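Oxalate--CoA ligase (Arabidopsis thaliana, PDB 5IE2) belongs to the ANL (AMP-binding) superfamily, with an AMP-binding domain and a smaller C-terminal domain, and binds adenosine-5'-triphosphate. Local coordinates at residues W246-K250 / E276-L282; I267-H271 / R299-F304; V76-R80 / L157-D163. All blocks are in the same frame, centred on the assembly; numbering follows the deposited sequence.

Contact 1: W246-K250 / E276-L282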
ATOM      1  N   TRP A 246       8.935 -14.996   9.796  1.00 14.80           N
ATOM      2  CA  TRP A 246       9.041 -14.978  11.238  1.00 16.63           C
ATOM      3  C   TRP A 246      10.486 -15.069  11.701  1.00 16.79           C
ATOM      4  O   TRP A 246      10.814 -14.431  12.683  1.00 17.84           O
ATOM      5  CB  TRP A 246       8.204 -16.087  11.890  1.00 20.13           C
ATOM      6  CG  TRP A 246       6.694 -15.731  11.829  1.00 20.87           C
ATOM      7  CD1 TRP A 246       5.734 -16.380  11.111  1.00 19.71           C
ATOM      8  CD2 TRP A 246       6.038 -14.643  12.493  1.00 20.82           C
ATOM      9  NE1 TRP A 246       4.508 -15.770  11.282  1.00 20.23           N
ATOM     10  CE2 TRP A 246       4.670 -14.693  12.121  1.00 20.41           C
ATOM     11  CE3 TRP A 246       6.469 -13.643  13.375  1.00 20.09           C
ATOM     12  CZ2 TRP A 246       3.726 -13.785  12.614  1.00 19.15           C
ATOM     13  CZ3 TRP A 246       5.536 -12.718  13.854  1.00 21.20           C
ATOM     14  CH2 TRP A 246       4.171 -12.802  13.478  1.00 20.48           C
ATOM     15  N   PRO A 247      11.336 -15.849  11.002  1.00 18.62           N
ATOM     16  CA  PRO A 247      12.754 -15.747  11.422  1.00 20.80           C
ATOM     17  C   PRO A 247      13.332 -14.326  11.358  1.00 20.84           C
ATOM     18  O   PRO A 247      14.094 -13.937  12.263  1.00 20.14           O
ATOM     19  CB  PRO A 247      13.460 -16.680  10.452  1.00 20.93           C
ATOM     20  CG  PRO A 247      12.440 -17.781  10.243  1.00 20.42           C
ATOM     21  CD  PRO A 247      11.119 -17.041  10.144  1.00 18.13           C
ATOM     22  N   ASP A 248      12.980 -13.575  10.312  1.00 19.34           N
ATOM     23  CA  ASP A 248      13.405 -12.172  10.215  1.00 18.36           C
ATOM     24  C   ASP A 248      12.772 -11.299  11.294  1.00 17.88           C
ATOM     25  O   ASP A 248      13.451 -10.431  11.860  1.00 17.16           O
ATOM     26  CB  ASP A 248      13.086 -11.593   8.839  1.00 17.09           C
ATOM     27  CG  ASP A 248      14.088 -12.033   7.751  1.00 23.31           C
ATOM     28  OD1 ASP A 248      15.162 -12.584   8.113  1.00 25.59           O
ATOM     29  OD2 ASP A 248      13.793 -11.827   6.547  1.00 22.38           O
ATOM     30  N   MET A 249      11.482 -11.507  11.555  1.00 15.86           N
ATOM     31  CA  MET A 249      10.794 -10.707  12.572  1.00 17.37           C
ATOM     32  C   MET A 249      11.459 -10.934  13.928  1.00 19.21           C
ATOM     33  O   MET A 249      11.579 -10.001  14.725  1.00 17.81           O
ATOM     34  CB  MET A 249       9.308 -11.070  12.665  1.00 15.43           C
ATOM     35  CG  MET A 249       8.481 -10.692  11.418  1.00 16.05           C
ATOM     36  SD  MET A 249       8.017  -8.906  11.395  1.00 17.43           S
ATOM     37  CE  MET A 249       6.722  -8.878  12.689  1.00 16.00           C
ATOM     38  N   LYS A 250      11.835 -12.197  14.218  1.00 16.03           N
ATOM     39  CA  LYS A 250      12.493 -12.443  15.508  1.00 16.23           C
ATOM     40  C   LYS A 250      13.882 -11.857  15.558  1.00 16.23           C
ATOM     41  O   LYS A 250      14.232 -11.133  16.505  1.00 19.23           O
ATOM     42  CB  LYS A 250      12.588 -13.958  15.816  1.00 16.81           C
ATOM     43  CG  LYS A 250      11.275 -14.586  16.055  1.00 20.75           C
ATOM     44  CD  LYS A 250      11.552 -16.112  16.226  1.00 42.03           C
ATOM     45  CE  LYS A 250      10.421 -16.932  15.718  1.00 43.36           C
ATOM     46  NZ  LYS A 250      10.589 -18.345  16.223  1.00 43.82           N
ATOM     47  N   GLU A 276       5.645 -21.750  14.281  1.00 34.25           N
ATOM     48  CA  GLU A 276       6.902 -21.494  14.956  1.00 37.42           C
ATOM     49  C   GLU A 276       6.799 -22.014  16.380  1.00 41.42           C
ATOM     50  O   GLU A 276       5.693 -22.049  16.946  1.00 41.76           O
ATOM     51  CB  GLU A 276       7.234 -20.008  14.970  1.00 37.22           C
ATOM     52  CG  GLU A 276       7.449 -19.416  13.599  1.00 38.68           C
ATOM     53  CD  GLU A 276       8.790 -19.796  12.984  1.00 39.65           C
ATOM     54  OE1 GLU A 276       9.785 -19.814  13.743  1.00 43.20           O
ATOM     55  OE2 GLU A 276       8.857 -20.035  11.755  1.00 36.75           O
ATOM     56  N   THR A 277       7.929 -22.427  16.954  1.00 42.77           N
ATOM     57  CA  THR A 277       7.928 -22.883  18.337  1.00 46.54           C
ATOM     58  C   THR A 277       7.656 -21.701  19.266  1.00 47.50           C
ATOM     59  O   THR A 277       6.970 -21.856  20.277  1.00 47.46           O
ATOM     60  CB  THR A 277       9.247 -23.590  18.716  1.00 48.85           C
ATOM     61  OG1 THR A 277      10.361 -22.746  18.401  1.00 51.09           O
ATOM     62  CG2 THR A 277       9.387 -24.878  17.943  1.00 49.07           C
ATOM     63  N   GLU A 278       8.133 -20.506  18.910  1.00 46.58           N
ATOM     64  CA  GLU A 278       7.672 -19.304  19.619  1.00 46.54           C
ATOM     65  C   GLU A 278       7.608 -18.065  18.697  1.00 40.39           C
ATOM     66  O   GLU A 278       8.418 -17.910  17.787  1.00 40.64           O
ATOM     67  CB  GLU A 278       8.551 -18.978  20.828  1.00 51.83           C
ATOM     68  CG  GLU A 278       9.950 -18.544  20.492  1.00 57.56           C
ATOM     69  CD  GLU A 278      10.762 -18.245  21.743  1.00 63.76           C
ATOM     70  OE1 GLU A 278      11.982 -18.001  21.628  1.00 65.36           O
ATOM     71  OE2 GLU A 278      10.156 -18.179  22.836  1.00 66.06           O
ATOM     72  N   TYR A 279       6.651 -17.185  18.970  1.00 35.33           N
ATOM     73  CA  TYR A 279       6.472 -15.950  18.189  1.00 29.62           C
ATOM     74  C   TYR A 279       6.879 -14.757  18.996  1.00 30.15           C
ATOM     75  O   TYR A 279       6.733 -14.765  20.209  1.00 33.14           O
ATOM     76  CB  TYR A 279       5.010 -15.788  17.749  1.00 27.92           C
ATOM     77  CG  TYR A 279       4.635 -16.768  16.698  1.00 26.96           C
ATOM     78  CD1 TYR A 279       5.023 -16.572  15.385  1.00 24.77           C
ATOM     79  CD2 TYR A 279       3.894 -17.929  17.019  1.00 28.79           C
ATOM     80  CE1 TYR A 279       4.708 -17.488  14.400  1.00 22.99           C
ATOM     81  CE2 TYR A 279       3.565 -18.849  16.054  1.00 27.61           C
ATOM     82  CZ  TYR A 279       3.975 -18.649  14.745  1.00 27.38           C
ATOM     83  OH  TYR A 279       3.650 -19.599  13.780  1.00 28.36           O
ATOM     84  N   PRO A 280       7.364 -13.702  18.333  1.00 27.06           N
ATOM     85  CA  PRO A 280       7.649 -12.488  19.093  1.00 28.50           C
ATOM     86  C   PRO A 280       6.347 -11.824  19.563  1.00 29.14           C
ATOM     87  O   PRO A 280       5.295 -12.035  18.946  1.00 28.63           O
ATOM     88  CB  PRO A 280       8.401 -11.614  18.100  1.00 29.20           C
ATOM     89  CG  PRO A 280       7.949 -12.102  16.748  1.00 25.99           C
ATOM     90  CD  PRO A 280       7.674 -13.590  16.907  1.00 24.32           C
ATOM     91  N   LYS A 281       6.400 -11.082  20.670  1.00 29.82           N
ATOM     92  CA  LYS A 281       5.239 -10.323  21.145  1.00 31.38           C
ATOM     93  C   LYS A 281       5.165  -8.996  20.418  1.00 27.96           C
ATOM     94  O   LYS A 281       5.933  -8.111  20.725  1.00 33.69           O
ATOM     95  CB  LYS A 281       5.317 -10.033  22.653  1.00 37.18           C
ATOM     96  CG  LYS A 281       4.144 -10.554  23.480  1.00 45.93           C
ATOM     97  CD  LYS A 281       4.592 -10.988  24.925  1.00 81.93           C
ATOM     98  CE  LYS A 281       3.498 -10.757  25.999  1.00 73.25           C
ATOM     99  NZ  LYS A 281       3.814 -11.328  27.361  1.00 73.69           N
ATOM    100  N   LEU A 282       4.232  -8.839  19.492  1.00 20.49           N
ATOM    101  CA  LEU A 282       4.154  -7.571  18.722  1.00 18.46           C
ATOM    102  C   LEU A 282       3.223  -6.583  19.430  1.00 21.32           C
ATOM    103  O   LEU A 282       2.275  -6.992  20.119  1.00 22.05           O
ATOM    104  CB  LEU A 282       3.629  -7.866  17.324  1.00 16.75           C
ATOM    105  CG  LEU A 282       4.434  -8.879  16.554  1.00 17.84           C
ATOM    106  CD1 LEU A 282       3.790  -9.162  15.147  1.00 19.29           C
ATOM    107  CD2 LEU A 282       5.915  -8.420  16.408  1.00 17.14           C
TER
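At the centre of this contact lies the indole of Trp246, on helix 242-251 of the AMP-binding domain, against which the loop 276-282 wraps as it leads into strand 284-287. Tyr279 meets it in a T-shaped (edge-to-face) pair: the tyrosine edge points at the face of the five-membered indole ring, centroids 4.7 Å apart and planes at 74°, with Tyr279 CE1 3.6 Å from Trp246 CE2. Pro280 continues the apolar surface, its CD 3.7 Å from Trp246 CE3, while Leu282 meets the rim of the indole, Leu282 CD1 lying 4.0 Å from Trp246 CH2. One turn on, Met249 CE packs on Leu282 CD2 at 3.8 Å, and both side chains also rest on Tyr257 of strand 256-259, the parallel neighbour of strand 284-287 in the sheet. Further out, aliphatic parts of charged residues extend the packing: Glu276 CG is 3.8 Å from Trp246 CB, and Lys250 CG is 3.8 Å from Pro280 CD. The Tyr279 hydroxyl accepts a hydrogen bond from Glu276 N (3.0 Å to OH), which folds the loop back on itself, and it also bonds to His271. The polar edge is built by Lys250, whose NZ donates to Glu278 O at 2.7 Å and forms a salt bridge with Glu276 OE1 at 3.0 Å. One ammonium group thus pairs with a carboxylate and a backbone carbonyl of the same loop. The chemistry implies structural packing beside the sheet, with apolar contacts inside and directional polar bonds at the more exposed edge.

Contact 2: I267-H271 / R299-F304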
ATOM      1  N   ILE A 267       0.326 -15.915   5.556  1.00 20.32           N
ATOM      2  CA  ILE A 267       1.028 -16.030   6.847  1.00 18.93           C
ATOM      3  C   ILE A 267       0.256 -16.955   7.780  1.00 20.59           C
ATOM      4  O   ILE A 267       0.842 -17.775   8.506  1.00 20.98           O
ATOM      5  CB  ILE A 267       1.187 -14.645   7.472  1.00 17.57           C
ATOM      6  CG1 ILE A 267       2.199 -13.830   6.633  1.00 16.83           C
ATOM      7  CG2 ILE A 267       1.591 -14.718   8.972  1.00 16.33           C
ATOM      8  CD1 ILE A 267       2.206 -12.275   7.017  1.00 15.34           C
ATOM      9  N   LEU A 268      -1.075 -16.847   7.753  1.00 20.44           N
ATOM     10  CA  LEU A 268      -1.916 -17.766   8.567  1.00 20.09           C
ATOM     11  C   LEU A 268      -1.823 -19.212   8.091  1.00 23.54           C
ATOM     12  O   LEU A 268      -1.731 -20.137   8.917  1.00 25.30           O
ATOM     13  CB  LEU A 268      -3.371 -17.350   8.555  1.00 20.24           C
ATOM     14  CG  LEU A 268      -3.643 -16.156   9.486  1.00 21.79           C
ATOM     15  CD1 LEU A 268      -5.070 -15.662   9.226  1.00 22.04           C
ATOM     16  CD2 LEU A 268      -3.497 -16.565  10.932  1.00 21.74           C
ATOM     17  N   ASP A 269      -1.833 -19.405   6.781  1.00 21.66           N
ATOM     18  CA  ASP A 269      -1.668 -20.757   6.216  1.00 24.08           C
ATOM     19  C   ASP A 269      -0.331 -21.370   6.695  1.00 27.42           C
ATOM     20  O   ASP A 269      -0.242 -22.591   7.044  1.00 28.43           O
ATOM     21  CB  ASP A 269      -1.648 -20.746   4.679  1.00 26.12           C
ATOM     22  CG  ASP A 269      -3.035 -20.474   4.022  1.00 45.13           C
ATOM     23  OD1 ASP A 269      -4.111 -20.647   4.663  1.00 44.92           O
ATOM     24  OD2 ASP A 269      -3.020 -20.090   2.818  1.00 43.86           O
ATOM     25  N   ARG A 270       0.723 -20.558   6.632  1.00 24.40           N
ATOM     26  CA  ARG A 270       2.045 -21.022   7.054  1.00 24.10           C
ATOM     27  C   ARG A 270       2.024 -21.380   8.551  1.00 26.33           C
ATOM     28  O   ARG A 270       2.666 -22.371   9.012  1.00 25.70           O
ATOM     29  CB  ARG A 270       3.100 -19.962   6.728  1.00 23.35           C
ATOM     30  CG  ARG A 270       4.473 -20.181   7.363  1.00 25.08           C
ATOM     31  CD  ARG A 270       5.227 -21.294   6.661  1.00 28.47           C
ATOM     32  NE  ARG A 270       6.549 -21.496   7.242  1.00 29.33           N
ATOM     33  CZ  ARG A 270       7.416 -22.409   6.809  1.00 29.94           C
ATOM     34  NH1 ARG A 270       7.095 -23.192   5.794  1.00 31.23           N
ATOM     35  NH2 ARG A 270       8.589 -22.548   7.419  1.00 29.02           N
ATOM     36  N   HIS A 271       1.285 -20.591   9.333  1.00 23.30           N
ATOM     37  CA  HIS A 271       1.192 -20.883  10.750  1.00 23.34           C
ATOM     38  C   HIS A 271       0.464 -22.208  10.941  1.00 27.98           C
ATOM     39  O   HIS A 271       0.781 -22.942  11.888  1.00 30.09           O
ATOM     40  CB  HIS A 271       0.483 -19.753  11.511  1.00 22.86           C
ATOM     41  CG  HIS A 271       0.123 -20.091  12.924  1.00 25.19           C
ATOM     42  ND1 HIS A 271       1.060 -20.188  13.931  1.00 27.16           N
ATOM     43  CD2 HIS A 271      -1.083 -20.317  13.509  1.00 27.80           C
ATOM     44  CE1 HIS A 271       0.447 -20.451  15.076  1.00 27.53           C
ATOM     45  NE2 HIS A 271      -0.851 -20.551  14.846  1.00 29.33           N
ATOM     46  N   ARG A 299      -8.642 -14.822  13.392  1.00 18.29           N
ATOM     47  CA  ARG A 299      -7.581 -15.830  13.232  1.00 23.95           C
ATOM     48  C   ARG A 299      -6.199 -15.262  13.512  1.00 22.81           C
ATOM     49  O   ARG A 299      -5.362 -15.946  14.099  1.00 21.33           O
ATOM     50  CB  ARG A 299      -7.604 -16.440  11.834  1.00 26.18           C
ATOM     51  CG  ARG A 299      -8.804 -17.351  11.622  1.00 26.13           C
ATOM     52  CD  ARG A 299      -8.909 -17.851  10.192  1.00 28.17           C
ATOM     53  NE  ARG A 299     -10.213 -18.558   9.998  1.00 28.23           N
ATOM     54  CZ  ARG A 299     -10.718 -18.879   8.814  1.00 24.74           C
ATOM     55  NH1 ARG A 299     -10.010 -18.636   7.724  1.00 24.38           N
ATOM     56  NH2 ARG A 299     -11.933 -19.424   8.718  1.00 24.14           N
ATOM     57  N   LEU A 300      -5.949 -14.010  13.088  1.00 20.60           N
ATOM     58  CA  LEU A 300      -4.659 -13.409  13.349  1.00 19.67           C
ATOM     59  C   LEU A 300      -4.435 -13.141  14.837  1.00 21.52           C
ATOM     60  O   LEU A 300      -3.313 -13.362  15.330  1.00 22.17           O
ATOM     61  CB  LEU A 300      -4.519 -12.083  12.550  1.00 19.84           C
ATOM     62  CG  LEU A 300      -4.282 -12.129  11.043  1.00 18.90           C
ATOM     63  CD1 LEU A 300      -4.532 -10.707  10.395  1.00 19.53           C
ATOM     64  CD2 LEU A 300      -2.827 -12.602  10.717  1.00 20.51           C
ATOM     65  N   GLU A 301      -5.449 -12.603  15.536  1.00 19.75           N
ATOM     66  CA  GLU A 301      -5.274 -12.311  16.966  1.00 20.35           C
ATOM     67  C   GLU A 301      -5.067 -13.650  17.703  1.00 24.04           C
ATOM     68  O   GLU A 301      -4.260 -13.717  18.628  1.00 25.91           O
ATOM     69  CB  GLU A 301      -6.468 -11.549  17.560  1.00 21.42           C
ATOM     70  CG  GLU A 301      -6.569 -10.163  16.922  1.00 23.24           C
ATOM     71  CD  GLU A 301      -7.517  -9.225  17.632  1.00 25.01           C
ATOM     72  OE1 GLU A 301      -8.437  -9.719  18.345  1.00 24.73           O
ATOM     73  OE2 GLU A 301      -7.347  -7.989  17.425  1.00 22.11           O
ATOM     74  N   GLU A 302      -5.761 -14.711  17.273  1.00 22.84           N
ATOM     75  CA  GLU A 302      -5.593 -16.002  17.965  1.00 27.89           C
ATOM     76  C   GLU A 302      -4.230 -16.632  17.703  1.00 26.27           C
ATOM     77  O   GLU A 302      -3.612 -17.236  18.597  1.00 27.92           O
ATOM     78  CB  GLU A 302      -6.680 -16.981  17.531  1.00 36.68           C
ATOM     79  CG  GLU A 302      -6.601 -18.317  18.266  1.00 49.53           C
ATOM     80  CD  GLU A 302      -6.874 -18.141  19.756  1.00 62.15           C
ATOM     81  OE1 GLU A 302      -7.962 -17.616  20.095  1.00 67.21           O
ATOM     82  OE2 GLU A 302      -5.993 -18.491  20.582  1.00 67.82           O
ATOM     83  N   ALA A 303      -3.764 -16.525  16.468  1.00 23.85           N
ATOM     84  CA  ALA A 303      -2.499 -17.146  16.079  1.00 23.75           C
ATOM     85  C   ALA A 303      -1.330 -16.432  16.725  1.00 25.81           C
ATOM     86  O   ALA A 303      -0.414 -17.095  17.220  1.00 26.13           O
ATOM     87  CB  ALA A 303      -2.331 -17.129  14.581  1.00 22.26           C
ATOM     88  N   PHE A 304      -1.315 -15.086  16.694  1.00 23.95           N
ATOM     89  CA  PHE A 304      -0.089 -14.362  17.077  1.00 23.74           C
ATOM     90  C   PHE A 304      -0.174 -13.478  18.308  1.00 23.72           C
ATOM     91  O   PHE A 304       0.834 -12.896  18.722  1.00 26.92           O
ATOM     92  CB  PHE A 304       0.380 -13.526  15.875  1.00 22.22           C
ATOM     93  CG  PHE A 304       0.496 -14.343  14.621  1.00 21.30           C
ATOM     94  CD1 PHE A 304       1.238 -15.551  14.617  1.00 19.88           C
ATOM     95  CD2 PHE A 304      -0.200 -13.988  13.479  1.00 21.24           C
ATOM     96  CE1 PHE A 304       1.335 -16.321  13.469  1.00 19.97           C
ATOM     97  CE2 PHE A 304      -0.112 -14.723  12.311  1.00 21.85           C
ATOM     98  CZ  PHE A 304       0.641 -15.941  12.296  1.00 21.96           C
TER
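Two helices of the alpha/beta AMP-binding domain, 261-273 and 294-304, pack here by a knob-into-hole contact, with the short segments 10.8 Å apart at closest axis approach and crossing at 43°. Each helix precedes a strand of the same sheet, 284-287 and 308-314, which are parallel neighbours. Along the second helix, Arg299 comes first: its CB lies 3.7 Å from Leu268 CD1, while its guanidinium leads away from the contact and makes a weak hydrogen bond with Leu431 O. Leu300 follows with CD2 3.8 Å from Leu268 CG; it also touches Tyr257 of strand 256-259, as does Ile267, so this part of the interface lies against the sheet. Ala303, one turn after Arg299, faces the partner helix again. Its methyl CB is 3.9 Å from Leu268 CD2 and sits over the face of the His271 ring, a CH-pi contact with CB 4.0 Å from the ring centroid. Phe304, the last residue of the helix, meets Ile267, Leu268 and His271; its CE2 is 4.1 Å from Leu268 CD2. Leu268 is therefore the knob, seated among Arg299, Leu300, Ala303 and Phe304. No hydrogen bond crosses between the segments; His271 ND1 is hydrogen-bonded to Tyr279 OH. The Phe304 edge points at the His271 face in a T-shaped pair, centroids 5.2 Å apart and planes at 68°, while Phe304 CZ rests 3.7 Å from Ile267 CG2.

Contact 3: V76-R80 / L157-D163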
ATOM      1  N   VAL A  76      16.778  10.795  -4.707  1.00 15.30           N
ATOM      2  CA  VAL A  76      16.023  11.488  -5.770  1.00 15.36           C
ATOM      3  C   VAL A  76      15.222  12.608  -5.109  1.00 16.09           C
ATOM      4  O   VAL A  76      15.245  13.793  -5.584  1.00 16.92           O
ATOM      5  CB  VAL A  76      15.105  10.524  -6.567  1.00 15.65           C
ATOM      6  CG1 VAL A  76      14.046  11.324  -7.395  1.00 14.02           C
ATOM      7  CG2 VAL A  76      15.993   9.623  -7.497  1.00 12.33           C
ATOM      8  N   ILE A  77      14.472  12.252  -4.065  1.00 16.21           N
ATOM      9  CA  ILE A  77      13.639  13.335  -3.491  1.00 16.31           C
ATOM     10  C   ILE A  77      14.440  14.453  -2.845  1.00 16.23           C
ATOM     11  O   ILE A  77      14.111  15.660  -2.933  1.00 16.86           O
ATOM     12  CB  ILE A  77      12.698  12.681  -2.507  1.00 20.17           C
ATOM     13  CG1 ILE A  77      11.712  11.855  -3.327  1.00 18.78           C
ATOM     14  CG2 ILE A  77      12.039  13.626  -1.642  1.00 26.25           C
ATOM     15  CD1 ILE A  77      10.880  10.995  -2.466  1.00 23.27           C
ATOM     16  N   ARG A  78      15.543  14.070  -2.220  1.00 14.61           N
ATOM     17  CA  ARG A  78      16.468  15.057  -1.628  1.00 14.59           C
ATOM     18  C   ARG A  78      17.012  16.031  -2.657  1.00 16.94           C
ATOM     19  O   ARG A  78      17.180  17.234  -2.362  1.00 17.76           O
ATOM     20  CB  ARG A  78      17.643  14.288  -0.941  1.00 19.85           C
ATOM     21  CG  ARG A  78      18.728  15.236  -0.352  1.00 15.57           C
ATOM     22  CD  ARG A  78      18.153  16.132   0.801  1.00 18.77           C
ATOM     23  NE  ARG A  78      19.295  16.876   1.352  1.00 22.60           N
ATOM     24  CZ  ARG A  78      19.437  18.201   1.343  1.00 24.21           C
ATOM     25  NH1 ARG A  78      18.478  18.991   0.884  1.00 25.54           N
ATOM     26  NH2 ARG A  78      20.559  18.731   1.819  1.00 22.92           N
ATOM     27  N   ALA A  79      17.252  15.543  -3.886  1.00 16.00           N
ATOM     28  CA  ALA A  79      17.769  16.391  -4.964  1.00 19.04           C
ATOM     29  C   ALA A  79      16.662  17.266  -5.606  1.00 19.17           C
ATOM     30  O   ALA A  79      16.878  17.878  -6.653  1.00 22.83           O
ATOM     31  CB  ALA A  79      18.451  15.520  -6.027  1.00 20.58           C
ATOM     32  N   ARG A  80      15.497  17.304  -4.961  1.00 17.52           N
ATOM     33  CA  ARG A  80      14.299  18.061  -5.390  1.00 13.31           C
ATOM     34  C   ARG A  80      13.679  17.505  -6.655  1.00 16.70           C
ATOM     35  O   ARG A  80      12.952  18.203  -7.355  1.00 18.32           O
ATOM     36  CB  ARG A  80      14.615  19.594  -5.612  1.00 14.56           C
ATOM     37  CG  ARG A  80      15.171  20.290  -4.341  1.00 17.07           C
ATOM     38  CD  ARG A  80      15.234  21.835  -4.566  1.00 23.67           C
ATOM     39  NE  ARG A  80      13.891  22.392  -4.799  1.00 23.18           N
ATOM     40  CZ  ARG A  80      13.641  23.543  -5.415  1.00 24.21           C
ATOM     41  NH1 ARG A  80      14.652  24.266  -5.896  1.00 22.74           N
ATOM     42  NH2 ARG A  80      12.379  23.957  -5.589  1.00 21.83           N
ATOM     43  N   LEU A 157      21.010  22.490  -1.301  1.00 43.15           N
ATOM     44  CA  LEU A 157      19.635  22.219  -1.694  1.00 37.37           C
ATOM     45  C   LEU A 157      18.623  22.463  -0.599  1.00 30.37           C
ATOM     46  O   LEU A 157      18.778  21.943   0.513  1.00 29.08           O
ATOM     47  CB  LEU A 157      19.514  20.761  -2.122  1.00 41.71           C
ATOM     48  CG  LEU A 157      20.220  20.445  -3.425  1.00 45.88           C
ATOM     49  CD1 LEU A 157      20.004  19.007  -3.741  1.00 46.56           C
ATOM     50  CD2 LEU A 157      19.695  21.342  -4.515  1.00 47.53           C
ATOM     51  N   VAL A 158      17.561  23.185  -0.929  1.00 26.24           N
ATOM     52  CA  VAL A 158      16.460  23.370   0.007  1.00 25.02           C
ATOM     53  C   VAL A 158      15.233  22.597  -0.502  1.00 22.54           C
ATOM     54  O   VAL A 158      14.833  22.770  -1.664  1.00 22.58           O
ATOM     55  CB  VAL A 158      16.096  24.869   0.145  1.00 25.93           C
ATOM     56  CG1 VAL A 158      14.886  25.050   1.026  1.00 27.29           C
ATOM     57  CG2 VAL A 158      17.285  25.624   0.740  1.00 29.23           C
ATOM     58  N   ASN A 159      14.670  21.733   0.326  1.00 18.92           N
ATOM     59  CA  ASN A 159      13.462  21.030  -0.104  1.00 16.92           C
ATOM     60  C   ASN A 159      12.213  21.818   0.268  1.00 18.20           C
ATOM     61  O   ASN A 159      12.004  22.121   1.432  1.00 19.04           O
ATOM     62  CB  ASN A 159      13.422  19.622   0.503  1.00 15.31           C
ATOM     63  CG  ASN A 159      14.687  18.827   0.158  1.00 18.43           C
ATOM     64  OD1 ASN A 159      15.552  18.588   1.023  1.00 18.98           O
ATOM     65  ND2 ASN A 159      14.785  18.396  -1.110  1.00 19.67           N
ATOM     66  N   HIS A 160      11.381  22.098  -0.723  1.00 18.05           N
ATOM     67  CA  HIS A 160      10.154  22.862  -0.550  1.00 16.62           C
ATOM     68  C   HIS A 160       8.983  21.919  -0.344  1.00 16.52           C
ATOM     69  O   HIS A 160       8.879  20.936  -1.029  1.00 14.89           O
ATOM     70  CB  HIS A 160       9.860  23.713  -1.776  1.00 15.99           C
ATOM     71  CG  HIS A 160      10.957  24.660  -2.118  1.00 19.17           C
ATOM     72  ND1 HIS A 160      10.713  25.856  -2.735  1.00 20.97           N
ATOM     73  CD2 HIS A 160      12.300  24.581  -1.963  1.00 22.35           C
ATOM     74  CE1 HIS A 160      11.859  26.485  -2.945  1.00 21.76           C
ATOM     75  NE2 HIS A 160      12.836  25.724  -2.509  1.00 21.57           N
ATOM     76  N   PRO A 161       8.060  22.258   0.564  1.00 15.22           N
ATOM     77  CA  PRO A 161       6.880  21.407   0.775  1.00 13.43           C
ATOM     78  C   PRO A 161       6.118  21.215  -0.545  1.00 17.12           C
ATOM     79  O   PRO A 161       5.592  20.141  -0.754  1.00 15.47           O
ATOM     80  CB  PRO A 161       6.031  22.204   1.776  1.00 17.10           C
ATOM     81  CG  PRO A 161       7.020  22.999   2.537  1.00 19.53           C
ATOM     82  CD  PRO A 161       8.115  23.381   1.512  1.00 17.32           C
ATOM     83  N   ASP A 162       6.118  22.192  -1.454  1.00 16.33           N
ATOM     84  CA  ASP A 162       5.319  21.966  -2.658  1.00 17.41           C
ATOM     85  C   ASP A 162       6.113  21.328  -3.784  1.00 18.43           C
ATOM     86  O   ASP A 162       5.583  21.162  -4.876  1.00 18.84           O
ATOM     87  CB  ASP A 162       4.671  23.268  -3.134  1.00 21.95           C
ATOM     88  CG  ASP A 162       5.644  24.215  -3.816  1.00 30.34           C
ATOM     89  OD1 ASP A 162       5.260  24.865  -4.842  1.00 35.13           O
ATOM     90  OD2 ASP A 162       6.783  24.356  -3.323  1.00 33.27           O
ATOM     91  N   ASP A 163       7.372  20.959  -3.542  1.00 16.88           N
ATOM     92  CA  ASP A 163       8.152  20.198  -4.555  1.00 14.96           C
ATOM     93  C   ASP A 163       7.493  18.845  -4.831  1.00 16.26           C
ATOM     94  O   ASP A 163       7.097  18.164  -3.896  1.00 16.84           O
ATOM     95  CB  ASP A 163       9.588  19.886  -4.085  1.00 15.02           C
ATOM     96  CG  ASP A 163      10.501  21.069  -4.140  1.00 19.10           C
ATOM     97  OD1 ASP A 163      10.157  22.039  -4.842  1.00 20.83           O
ATOM     98  OD2 ASP A 163      11.566  20.999  -3.489  1.00 20.47           O
TER
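Arg80 has a left-handed backbone (phi 68°, psi 23°) and, from that position, lays its guanidinium flat on the imidazole of His160, centres 4.0 Å apart and planes at 7°. The positive phi marks it as the C-prime residue of the Schellman motif that ends helix 67-78, in which Ala81 N bonds to Val76 O and Arg80 N to Ile77 O, the latter at 3.0 Å. In its own plane the same guanidinium makes a two-pronged salt bridge with Asp163: Arg80 NE to Asp163 OD2 and Arg80 NH2 to Asp163 OD1, both 3.0 Å. Asp163 closes a type I turn that begins at His160, and its OD2 also accepts from His160 N at 3.0 Å, so the turn presents carboxylate and imidazole together. Arg78 works nearer the start of the loop. Its NH1 donates to Leu157 O and to Asn159 OD1, each at 3.0 Å, and Asn159 ND2 returns a bond to Arg78 O at 2.9 Å; Arg78 NE forms a salt bridge with Glu41 of helix 33-50. In addition, Leu157 CD1 packs 3.7 Å from Ala79 CA, and Leu157 and Ala79 both touch Val48 of helix 33-50. The loop that leads to strand 164-169 is thus held to the helix terminus mainly by two arginines, which join charge pairing, stacking and backbone recognition in one interface.

Overall arrangement
Contact 3 closes first along the chain, tying the end of helix 67-78 to the loop before strand 164-169; contacts 1 and 2 follow with alternating segments, 246-250, 267-271, 276-282, 299-304. These two touch, with centres 12 Å apart: Tyr279 OH lies 2.7 Å from His271 ND1, a probable hydrogen bond, and Phe304 CE1 packs 3.6 Å from Trp246 CZ2. They join helices 242-251, 261-273 and 294-304 against the sheet containing strands 256-259, 284-287 and 308-314. Contact 3 lies about 39 and 42 Å, centre to centre, from contacts 1 and 2, and its helix precedes strand 82-85 of another sheet. Contacts 1 and 2 form one packing region of the AMP-binding domain, contact 3 another.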